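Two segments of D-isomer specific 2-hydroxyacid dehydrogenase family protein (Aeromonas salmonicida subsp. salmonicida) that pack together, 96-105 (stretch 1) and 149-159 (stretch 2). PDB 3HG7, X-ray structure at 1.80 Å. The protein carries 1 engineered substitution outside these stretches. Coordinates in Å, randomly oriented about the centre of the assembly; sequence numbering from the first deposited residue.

Stretch 1, residues 96-105: RGIFGPLMSE
Stretch 2 (149-159) GSIGQHIAHTG

Stretch 1 begins as a loop. Arg-96 is extended, Gly-97 has positive phi, and Ile-98 and Phe-99 lead into the helix at Gly-100, which runs on past Glu-105. Stretch 2 is helical from Ser-150 onward, with Gly-149 at the N-cap position. The two helices run in roughly the same direction. Their axes cross at -50° and come within 8.0 Å. The register is set by Gly-100 CA opposite Ile-151 CA at 4.3 Å and, one turn on, Ser-104 CA opposite Ile-155 CA at 4.8 Å.

Gly-100 makes the close approach possible. Its phi/psi is -53/-64, and a CB there would point toward stretch 2 and clash with His-154 CB. The bare backbone leaves a hollow. His-154 CB fills it, 3.6 Å from Gly-100 CA, with Ser-150 O 4.1 Å from the same CA.

The His-154 ring lies over the first turn of helix 100-105. Its chi1 is t (-157°) and its chi2 is -79°. One ring face covers Pro-101: Pro-101 CA sits 3.7 Å from the centroid of the His-154 ring, 19° off the normal, a CH-pi contact. The proline has a C-gamma exo pucker, and its CD is 3.6 Å from His-154 CD2. The ring edge meets Ser-104, whose OG hydrogen-bonds His-154 ND1 at 2.8 Å.

Ser-104 is the small bump that fills the next hollow. It points toward stretch 2 with chi1 m (-82°), and its OG reaches within 3.4 Å of Ile-155 CA. Besides bonding His-154, Ser-104 OG hydrogen-bonds Thr-158 OG1 at 2.7 Å; Thr-158 has chi1 m (-45°). These two bonds satisfy a buried hydroxyl and tie one serine to residues a helical turn apart.

An apolar patch adjoins this polar cluster. Met-103 points toward stretch 2 with chi angles m, m, t. Its CB packs 3.8 Å from Ile-151 CG2 and 4.2 Å from Ile-155 CD1, so it touches two isoleucines one turn apart. Both isoleucines are m, t. Ile-151 also extends its CD1 to 4.0 Å from Phe-99 CB. The Phe-99 ring (chi1 m, chi2 104°) leads away from stretch 2.

Before helix 100-105 the fit loosens. Gly-97, at phi/psi 83/-1, takes a backbone shape that calls for glycine; its CA lies 3.7 Å from Ser-150 OG. Ser-150 is p (69°). A water bridges the remaining gap, accepting from Phe-99 N at 3.0 Å and hydrogen-bonding Ser-150 OG at 2.7 Å.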

# COMPACT_ATOMS: atom_id res chain seq x y z
N ARG A 96 5.64 6.26 6.13
CA ARG A 96 5.17 5.07 6.84
C ARG A 96 4.32 5.38 8.06
O ARG A 96 4.35 6.48 8.58
CB ARG A 96 6.34 4.14 7.15
CG ARG A 96 7.37 4.67 8.12
CD ARG A 96 7.90 3.49 8.92
NE ARG A 96 8.52 3.85 10.20
CZ ARG A 96 7.85 4.23 11.29
NH1 ARG A 96 6.52 4.35 11.28
NH2 ARG A 96 8.54 4.52 12.40
N GLY A 97 3.55 4.39 8.52
CA GLY A 97 2.84 4.53 9.78
C GLY A 97 1.51 5.26 9.75
O GLY A 97 0.84 5.37 10.79
N ILE A 98 1.08 5.74 8.58
CA ILE A 98 -0.14 6.53 8.53
C ILE A 98 -1.27 5.83 7.75
O ILE A 98 -2.27 6.46 7.46
CB ILE A 98 0.11 7.94 7.94
CG1 ILE A 98 0.71 7.84 6.53
CG2 ILE A 98 1.04 8.76 8.90
CD1 ILE A 98 0.73 9.16 5.72
N PHE A 99 -1.09 4.55 7.40
CA PHE A 99 -2.01 3.88 6.48
C PHE A 99 -2.88 2.83 7.12
O PHE A 99 -3.68 2.23 6.42
CB PHE A 99 -1.25 3.24 5.32
CG PHE A 99 -0.38 4.20 4.57
CD1 PHE A 99 1.00 4.20 4.76
CD2 PHE A 99 -0.95 5.13 3.71
CE1 PHE A 99 1.80 5.07 4.07
CE2 PHE A 99 -0.14 6.05 3.02
CZ PHE A 99 1.24 6.01 3.22
N GLY A 100 -2.73 2.60 8.43
CA GLY A 100 -3.55 1.59 9.15
C GLY A 100 -5.07 1.75 8.99
O GLY A 100 -5.76 0.87 8.45
N PRO A 101 -5.63 2.87 9.48
CA PRO A 101 -7.06 3.09 9.34
C PRO A 101 -7.58 3.05 7.91
O PRO A 101 -8.69 2.56 7.68
CB PRO A 101 -7.24 4.50 9.92
CG PRO A 101 -6.18 4.65 10.91
CD PRO A 101 -5.02 3.77 10.47
N LEU A 102 -6.82 3.56 6.94
CA LEU A 102 -7.26 3.58 5.57
C LEU A 102 -7.30 2.19 5.01
O LEU A 102 -8.24 1.84 4.27
CB LEU A 102 -6.31 4.47 4.73
CG LEU A 102 -6.59 5.95 4.96
CD1 LEU A 102 -5.38 6.73 4.31
CD2 LEU A 102 -7.89 6.42 4.36
N MET A 103 -6.31 1.37 5.37
CA MET A 103 -6.34 -0.02 4.93
C MET A 103 -7.47 -0.83 5.59
O MET A 103 -8.06 -1.62 4.91
CB MET A 103 -5.00 -0.73 5.08
CG MET A 103 -4.14 -0.50 3.85
SD MET A 103 -4.76 -1.20 2.31
CE MET A 103 -3.22 -0.93 1.45
N SER A 104 -7.76 -0.61 6.87
CA SER A 104 -8.96 -1.25 7.50
C SER A 104 -10.27 -0.91 6.74
O SER A 104 -11.12 -1.78 6.51
CB SER A 104 -9.09 -0.81 8.95
OG SER A 104 -8.23 -1.60 9.75
N GLU A 105 -10.43 0.36 6.38
CA GLU A 105 -11.60 0.82 5.63
C GLU A 105 -11.73 0.13 4.27
O GLU A 105 -12.81 -0.27 3.87
CB GLU A 105 -11.54 2.34 5.45
CG GLU A 105 -11.63 3.14 6.76
CD GLU A 105 -11.38 4.62 6.53
OE1 GLU A 105 -11.19 5.03 5.35
OE2 GLU A 105 -11.38 5.40 7.52
N GLY A 149 3.09 -5.23 10.66
CA GLY A 149 3.47 -3.87 10.96
C GLY A 149 2.25 -3.07 11.36
O GLY A 149 1.23 -3.64 11.74
N SER A 150 2.33 -1.75 11.22
CA SER A 150 1.21 -0.92 11.65
C SER A 150 -0.03 -1.17 10.79
O SER A 150 -1.16 -1.04 11.29
CB SER A 150 1.57 0.56 11.62
OG SER A 150 1.73 1.03 10.29
N ILE A 151 0.18 -1.52 9.52
CA ILE A 151 -0.96 -1.81 8.63
C ILE A 151 -1.64 -3.12 9.06
O ILE A 151 -2.87 -3.15 9.27
CB ILE A 151 -0.56 -1.87 7.14
CG1 ILE A 151 -0.09 -0.48 6.66
CG2 ILE A 151 -1.76 -2.27 6.27
CD1 ILE A 151 0.32 -0.43 5.19
N GLY A 152 -0.85 -4.18 9.20
CA GLY A 152 -1.38 -5.49 9.64
C GLY A 152 -2.09 -5.40 10.97
O GLY A 152 -3.19 -5.97 11.13
N GLN A 153 -1.47 -4.70 11.92
CA GLN A 153 -2.07 -4.49 13.24
C GLN A 153 -3.41 -3.76 13.17
O GLN A 153 -4.36 -4.16 13.84
CB GLN A 153 -1.12 -3.75 14.17
CG GLN A 153 0.01 -4.59 14.72
CD GLN A 153 1.11 -3.72 15.29
OE1 GLN A 153 0.88 -2.94 16.22
NE2 GLN A 153 2.31 -3.83 14.72
N HIS A 154 -3.51 -2.71 12.37
CA HIS A 154 -4.80 -2.00 12.36
C HIS A 154 -5.93 -2.89 11.79
O HIS A 154 -7.04 -2.95 12.37
CB HIS A 154 -4.74 -0.65 11.65
CG HIS A 154 -5.82 0.29 12.09
ND1 HIS A 154 -7.12 0.20 11.62
CD2 HIS A 154 -5.81 1.33 12.96
CE1 HIS A 154 -7.85 1.15 12.18
NE2 HIS A 154 -7.09 1.84 13.01
N ILE A 155 -5.63 -3.61 10.72
CA ILE A 155 -6.61 -4.52 10.10
C ILE A 155 -6.96 -5.60 11.10
O ILE A 155 -8.09 -6.12 11.12
CB ILE A 155 -6.04 -5.17 8.81
CG1 ILE A 155 -5.73 -4.09 7.74
CG2 ILE A 155 -7.03 -6.16 8.21
CD1 ILE A 155 -4.80 -4.59 6.70
N ALA A 156 -5.98 -5.96 11.92
CA ALA A 156 -6.20 -6.93 13.00
C ALA A 156 -7.21 -6.44 14.04
O ALA A 156 -8.19 -7.16 14.36
CB ALA A 156 -4.88 -7.29 13.65
N HIS A 157 -7.01 -5.23 14.56
CA HIS A 157 -7.96 -4.67 15.53
C HIS A 157 -9.38 -4.58 14.96
O HIS A 157 -10.36 -4.82 15.67
CB HIS A 157 -7.51 -3.31 16.04
CG HIS A 157 -6.39 -3.39 17.03
ND1 HIS A 157 -5.06 -3.31 16.67
CD2 HIS A 157 -6.39 -3.61 18.37
CE1 HIS A 157 -4.30 -3.42 17.74
NE2 HIS A 157 -5.08 -3.61 18.79
N THR A 158 -9.48 -4.22 13.68
CA THR A 158 -10.78 -4.16 13.02
C THR A 158 -11.42 -5.54 12.90
O THR A 158 -12.62 -5.68 13.16
CB THR A 158 -10.72 -3.46 11.65
OG1 THR A 158 -9.94 -2.27 11.79
CG2 THR A 158 -12.14 -3.10 11.16
N GLY A 159 -10.66 -6.57 12.53
CA GLY A 159 -11.23 -7.92 12.51
C GLY A 159 -11.74 -8.37 13.87
O GLY A 159 -12.86 -8.89 13.99
O HOH W 1 0.86 2.41 8.12